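Local coordinates for protein 2,3-bisphosphoglycerate-independent phosphoglycerate mutase (Pyrococcus horikoshii, PDB 2ZKT) that probably interconverts 2-phosphoglycerate and 3-phosphoglycerate in glycolysis, as a metal-binding mutase of the alkaline phosphatase superfamily that needs no 2,3-bisphosphoglycerate, at residues R5-R18 / E337-C351. Numbering follows the deposited sequence.
Sequences RKGLLIILDGLGDR and EEVVIAITGDHSTPC. With ZN (zinc ion), chain G.
Ile10 and Ile343 pair toward the C-terminal ends of two parallel strands, 6-12 and 339-344, neighbours in the central sheet of this alkaline phosphatase superfamily domain; three ligands of one zinc follow these strands. Seven backbone hydrogen bonds, from Lys6 N to Glu338 O through Leu12 N to Thr344 O, join them. Branched aliphatic residues suit this buried sheet: Ile10 CB packs on Ile343 CG1 at 3.8 Å, and with CG1 anti to the carbonyl carbon (chi1 -62°) and chi2 extended (-179°), Ile10 CD1 crosses to Ile341 CD1.

Asp13 OD1, Asp346 OD2 and His347 NE2 bind the zinc at 2.3, 2.3 and 2.4 Å, with Ser60 as a further ligand. The metal's charge probably offsets the repulsion between the aspartates, whose carboxylate planes are 57° apart. Gly14, at positive phi, leaves room for Thr349 OG1, itself hydrogen-bonded to Asp305 OD1; Gly14 N lies over one face of the His347 ring.

Asp17 ties the outgoing loops together. Its CB leads to CG, 3.5 Å from Pro350 CA; OD1 accepts from Cys351 N at 3.2 Å on its syn side, and from Arg18 N through its anti lone pair, while OD2 salt-bridges Lys316. With an alanine here, Cys351 N and Arg18 N would probably lose this acceptor and Lys316 a counter-charge. The extended Arg18 chain crosses the proline, its NE, salt-bridged to Asp359, 3.8 Å from Pro350 CG.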
loop_
_atom_site.group_PDB
_atom_site.type_symbol
_atom_site.label_atom_id
_atom_site.label_comp_id
_atom_site.label_asym_id
_atom_site.label_seq_id
_atom_site.Cartn_x
_atom_site.Cartn_y
_atom_site.Cartn_z
ATOM N N ARG B 5 5.074 -19.289 -24.779
ATOM C CA ARG B 5 5.394 -18.060 -24.050
ATOM C C ARG B 5 6.436 -18.308 -22.969
ATOM O O ARG B 5 6.735 -19.457 -22.639
ATOM C CB ARG B 5 4.112 -17.476 -23.427
ATOM C CG ARG B 5 3.146 -16.914 -24.456
ATOM C CD ARG B 5 1.851 -16.372 -23.840
ATOM N NE ARG B 5 0.838 -17.417 -23.734
ATOM C CZ ARG B 5 -0.349 -17.377 -24.336
ATOM N NH1 ARG B 5 -0.688 -16.331 -25.089
ATOM N NH2 ARG B 5 -1.194 -18.395 -24.189
ATOM N N LYS B 6 7.000 -17.221 -22.435
ATOM C CA LYS B 6 7.992 -17.325 -21.364
ATOM C C LYS B 6 7.275 -17.311 -20.010
ATOM O O LYS B 6 6.067 -17.057 -19.935
ATOM C CB LYS B 6 8.978 -16.148 -21.413
ATOM C CG LYS B 6 9.977 -16.198 -22.556
ATOM C CD LYS B 6 10.842 -14.936 -22.596
ATOM C CE LYS B 6 11.752 -14.926 -23.823
ATOM N NZ LYS B 6 12.762 -16.027 -23.765
ATOM N N GLY B 7 8.021 -17.577 -18.939
ATOM C CA GLY B 7 7.409 -17.566 -17.625
ATOM C C GLY B 7 8.152 -16.689 -16.634
ATOM O O GLY B 7 9.378 -16.572 -16.691
ATOM N N LEU B 8 7.405 -16.061 -15.726
ATOM C CA LEU B 8 8.007 -15.223 -14.696
ATOM C C LEU B 8 7.307 -15.479 -13.354
ATOM O O LEU B 8 6.203 -14.984 -13.097
ATOM C CB LEU B 8 7.919 -13.734 -15.080
ATOM C CG LEU B 8 8.525 -12.732 -14.088
ATOM C CD1 LEU B 8 9.922 -13.159 -13.645
ATOM C CD2 LEU B 8 8.562 -11.382 -14.756
ATOM N N LEU B 9 7.960 -16.270 -12.509
ATOM C CA LEU B 9 7.413 -16.606 -11.216
ATOM C C LEU B 9 8.087 -15.760 -10.133
ATOM O O LEU B 9 9.301 -15.871 -9.891
ATOM C CB LEU B 9 7.617 -18.101 -10.937
ATOM C CG LEU B 9 7.160 -18.595 -9.556
ATOM C CD1 LEU B 9 5.727 -18.152 -9.305
ATOM C CD2 LEU B 9 7.290 -20.115 -9.477
ATOM N N ILE B 10 7.282 -14.926 -9.474
ATOM C CA ILE B 10 7.776 -14.034 -8.431
ATOM C C ILE B 10 7.330 -14.448 -7.025
ATOM O O ILE B 10 6.130 -14.577 -6.746
ATOM C CB ILE B 10 7.323 -12.589 -8.754
ATOM C CG1 ILE B 10 7.959 -12.166 -10.092
ATOM C CG2 ILE B 10 7.701 -11.624 -7.628
ATOM C CD1 ILE B 10 7.604 -10.765 -10.517
ATOM N N ILE B 11 8.307 -14.675 -6.145
ATOM C CA ILE B 11 8.017 -15.062 -4.771
ATOM C C ILE B 11 8.382 -13.979 -3.750
ATOM O O ILE B 11 9.544 -13.534 -3.655
ATOM C CB ILE B 11 8.767 -16.360 -4.370
ATOM C CG1 ILE B 11 8.236 -17.551 -5.193
ATOM C CG2 ILE B 11 8.604 -16.618 -2.872
ATOM C CD1 ILE B 11 6.747 -17.817 -5.008
ATOM N N LEU B 12 7.370 -13.556 -2.991
ATOM C CA LEU B 12 7.557 -12.564 -1.945
ATOM C C LEU B 12 7.513 -13.374 -0.647
ATOM O O LEU B 12 6.448 -13.604 -0.077
ATOM C CB LEU B 12 6.429 -11.530 -1.989
ATOM C CG LEU B 12 6.234 -10.886 -3.371
ATOM C CD1 LEU B 12 5.286 -9.719 -3.222
ATOM C CD2 LEU B 12 7.568 -10.412 -3.941
ATOM N N ASP B 13 8.693 -13.824 -0.217
ATOM C CA ASP B 13 8.871 -14.648 0.977
ATOM C C ASP B 13 8.000 -14.234 2.171
ATOM O O ASP B 13 7.973 -13.064 2.569
ATOM C CB ASP B 13 10.360 -14.635 1.364
ATOM C CG ASP B 13 10.821 -15.943 1.982
ATOM O OD1 ASP B 13 10.504 -16.183 3.170
ATOM O OD2 ASP B 13 11.489 -16.741 1.268
ATOM N N GLY B 14 7.280 -15.211 2.727
ATOM C CA GLY B 14 6.417 -14.956 3.876
ATOM C C GLY B 14 5.293 -13.953 3.640
ATOM O O GLY B 14 4.773 -13.363 4.587
ATOM N N LEU B 15 4.898 -13.780 2.379
ATOM C CA LEU B 15 3.838 -12.835 2.018
ATOM C C LEU B 15 2.559 -12.924 2.857
ATOM O O LEU B 15 2.104 -11.925 3.429
ATOM C CB LEU B 15 3.479 -13.009 0.540
ATOM C CG LEU B 15 2.491 -11.994 -0.036
ATOM C CD1 LEU B 15 3.014 -10.570 0.171
ATOM C CD2 LEU B 15 2.304 -12.291 -1.523
ATOM N N GLY B 16 1.976 -14.118 2.932
ATOM C CA GLY B 16 0.741 -14.292 3.688
ATOM C C GLY B 16 0.778 -13.849 5.143
ATOM O O GLY B 16 1.803 -13.986 5.823
ATOM N N ASP B 17 -0.352 -13.339 5.633
ATOM C CA ASP B 17 -0.428 -12.885 7.012
ATOM C C ASP B 17 -1.852 -13.037 7.549
ATOM O O ASP B 17 -2.717 -13.635 6.905
ATOM C CB ASP B 17 0.018 -11.417 7.081
ATOM C CG ASP B 17 0.766 -11.089 8.371
ATOM O OD1 ASP B 17 0.158 -11.171 9.467
ATOM O OD2 ASP B 17 1.976 -10.753 8.284
ATOM N N ARG B 18 -2.096 -12.503 8.744
ATOM C CA ARG B 18 -3.424 -12.553 9.346
ATOM C C ARG B 18 -3.887 -11.112 9.588
ATOM O O ARG B 18 -3.069 -10.186 9.626
ATOM C CB ARG B 18 -3.383 -13.344 10.663
ATOM C CG ARG B 18 -3.044 -14.820 10.460
ATOM C CD ARG B 18 -2.849 -15.567 11.776
ATOM N NE ARG B 18 -2.542 -16.972 11.519
ATOM C CZ ARG B 18 -2.248 -17.877 12.453
ATOM N NH1 ARG B 18 -2.206 -17.537 13.744
ATOM N NH2 ARG B 18 -2.009 -19.139 12.098
ATOM N N GLU B 337 1.586 -10.551 -23.319
ATOM C CA GLU B 337 1.147 -11.568 -24.277
ATOM C C GLU B 337 2.258 -12.599 -24.537
ATOM O O GLU B 337 2.027 -13.705 -25.020
ATOM C CB GLU B 337 0.733 -10.866 -25.577
ATOM C CG GLU B 337 0.426 -11.845 -26.719
ATOM C CD GLU B 337 -0.535 -12.918 -26.247
ATOM O OE1 GLU B 337 -1.595 -12.577 -25.735
ATOM O OE2 GLU B 337 -0.239 -14.098 -26.463
ATOM N N GLU B 338 3.509 -12.187 -24.225
ATOM C CA GLU B 338 4.654 -13.081 -24.424
ATOM C C GLU B 338 5.143 -13.695 -23.098
ATOM O O GLU B 338 5.836 -14.707 -23.065
ATOM C CB GLU B 338 5.789 -12.264 -25.061
ATOM C CG GLU B 338 5.404 -11.659 -26.418
ATOM C CD GLU B 338 6.571 -10.858 -26.956
ATOM O OE1 GLU B 338 6.959 -9.885 -26.321
ATOM O OE2 GLU B 338 7.072 -11.206 -28.031
ATOM N N VAL B 339 4.801 -13.067 -21.977
ATOM C CA VAL B 339 5.263 -13.533 -20.676
ATOM C C VAL B 339 4.105 -13.767 -19.715
ATOM O O VAL B 339 3.285 -12.877 -19.466
ATOM C CB VAL B 339 6.248 -12.501 -20.035
ATOM C CG1 VAL B 339 6.824 -13.048 -18.750
ATOM C CG2 VAL B 339 7.368 -12.177 -21.007
ATOM N N VAL B 340 4.041 -14.984 -19.182
ATOM C CA VAL B 340 3.011 -15.342 -18.222
ATOM C C VAL B 340 3.603 -15.056 -16.850
ATOM O O VAL B 340 4.638 -15.622 -16.487
ATOM C CB VAL B 340 2.668 -16.825 -18.322
ATOM C CG1 VAL B 340 1.641 -17.191 -17.256
ATOM C CG2 VAL B 340 2.148 -17.132 -19.727
ATOM N N ILE B 341 2.955 -14.176 -16.086
ATOM C CA ILE B 341 3.475 -13.833 -14.771
ATOM C C ILE B 341 2.655 -14.354 -13.588
ATOM O O ILE B 341 1.417 -14.287 -13.567
ATOM C CB ILE B 341 3.659 -12.295 -14.633
ATOM C CG1 ILE B 341 4.325 -11.967 -13.292
ATOM C CG2 ILE B 341 2.318 -11.602 -14.742
ATOM C CD1 ILE B 341 4.708 -10.501 -13.138
ATOM N N ALA B 342 3.373 -14.885 -12.596
ATOM C CA ALA B 342 2.742 -15.414 -11.400
ATOM C C ALA B 342 3.424 -14.805 -10.180
ATOM O O ALA B 342 4.655 -14.692 -10.127
ATOM C CB ALA B 342 2.851 -16.946 -11.372
ATOM N N ILE B 343 2.628 -14.401 -9.198
ATOM C CA ILE B 343 3.184 -13.805 -7.993
ATOM C C ILE B 343 2.541 -14.405 -6.751
ATOM O O ILE B 343 1.317 -14.524 -6.658
ATOM C CB ILE B 343 2.959 -12.276 -7.979
ATOM C CG1 ILE B 343 3.650 -11.638 -9.191
ATOM C CG2 ILE B 343 3.487 -11.683 -6.669
ATOM C CD1 ILE B 343 3.352 -10.159 -9.383
ATOM N N THR B 344 3.366 -14.798 -5.793
ATOM C CA THR B 344 2.828 -15.336 -4.552
ATOM C C THR B 344 3.932 -15.409 -3.502
ATOM O O THR B 344 5.005 -14.843 -3.651
ATOM C CB THR B 344 2.270 -16.740 -4.837
ATOM O OG1 THR B 344 1.524 -17.192 -3.702
ATOM C CG2 THR B 344 3.419 -17.724 -5.089
ATOM N N GLY B 345 3.622 -16.101 -2.396
ATOM C CA GLY B 345 4.659 -16.352 -1.405
ATOM C C GLY B 345 4.875 -17.857 -1.246
ATOM O O GLY B 345 3.987 -18.663 -1.493
ATOM N N ASP B 346 6.115 -18.230 -0.877
ATOM C CA ASP B 346 6.376 -19.644 -0.623
ATOM C C ASP B 346 5.630 -20.134 0.627
ATOM O O ASP B 346 5.493 -21.327 0.880
ATOM C CB ASP B 346 7.889 -19.841 -0.460
ATOM C CG ASP B 346 8.414 -18.921 0.635
ATOM O OD1 ASP B 346 7.929 -17.788 0.713
ATOM O OD2 ASP B 346 9.301 -19.334 1.381
ATOM N N HIS B 347 5.165 -19.156 1.440
ATOM C CA HIS B 347 4.388 -19.505 2.629
ATOM C C HIS B 347 3.920 -18.254 3.393
ATOM O O HIS B 347 4.272 -17.123 3.072
ATOM C CB HIS B 347 5.257 -20.390 3.532
ATOM C CG HIS B 347 6.457 -19.610 4.012
ATOM N ND1 HIS B 347 6.375 -18.602 4.917
ATOM C CD2 HIS B 347 7.803 -19.791 3.668
ATOM C CE1 HIS B 347 7.643 -18.188 5.116
ATOM N NE2 HIS B 347 8.519 -18.881 4.379
ATOM N N SER B 348 3.061 -18.485 4.408
ATOM C CA SER B 348 2.618 -17.381 5.264
ATOM C C SER B 348 3.534 -17.211 6.479
ATOM O O SER B 348 4.033 -18.175 7.053
ATOM C CB SER B 348 1.195 -17.686 5.741
ATOM O OG SER B 348 0.288 -17.435 4.662
ATOM N N THR B 349 3.754 -15.959 6.877
ATOM C CA THR B 349 4.543 -15.662 8.070
ATOM C C THR B 349 3.846 -14.515 8.766
ATOM O O THR B 349 4.268 -13.365 8.662
ATOM C CB THR B 349 5.987 -15.243 7.739
ATOM O OG1 THR B 349 6.644 -16.313 7.040
ATOM C CG2 THR B 349 6.764 -14.953 9.038
ATOM N N PRO B 350 2.749 -14.815 9.475
ATOM C CA PRO B 350 1.953 -13.813 10.208
ATOM C C PRO B 350 2.796 -13.088 11.259
ATOM O O PRO B 350 3.610 -13.710 11.949
ATOM C CB PRO B 350 0.843 -14.655 10.858
ATOM C CG PRO B 350 0.784 -15.910 10.027
ATOM C CD PRO B 350 2.230 -16.178 9.709
ATOM N N CYS B 351 2.607 -11.776 11.375
ATOM C CA CYS B 351 3.344 -10.999 12.365
ATOM C C CYS B 351 2.953 -11.469 13.778
ATOM O O CYS B 351 3.807 -11.568 14.664
ATOM C CB CYS B 351 3.042 -9.504 12.186
ATOM S SG CYS B 351 3.770 -8.783 10.674
HETATM ZN ZN ZN G . 10.529 -18.452 3.067
#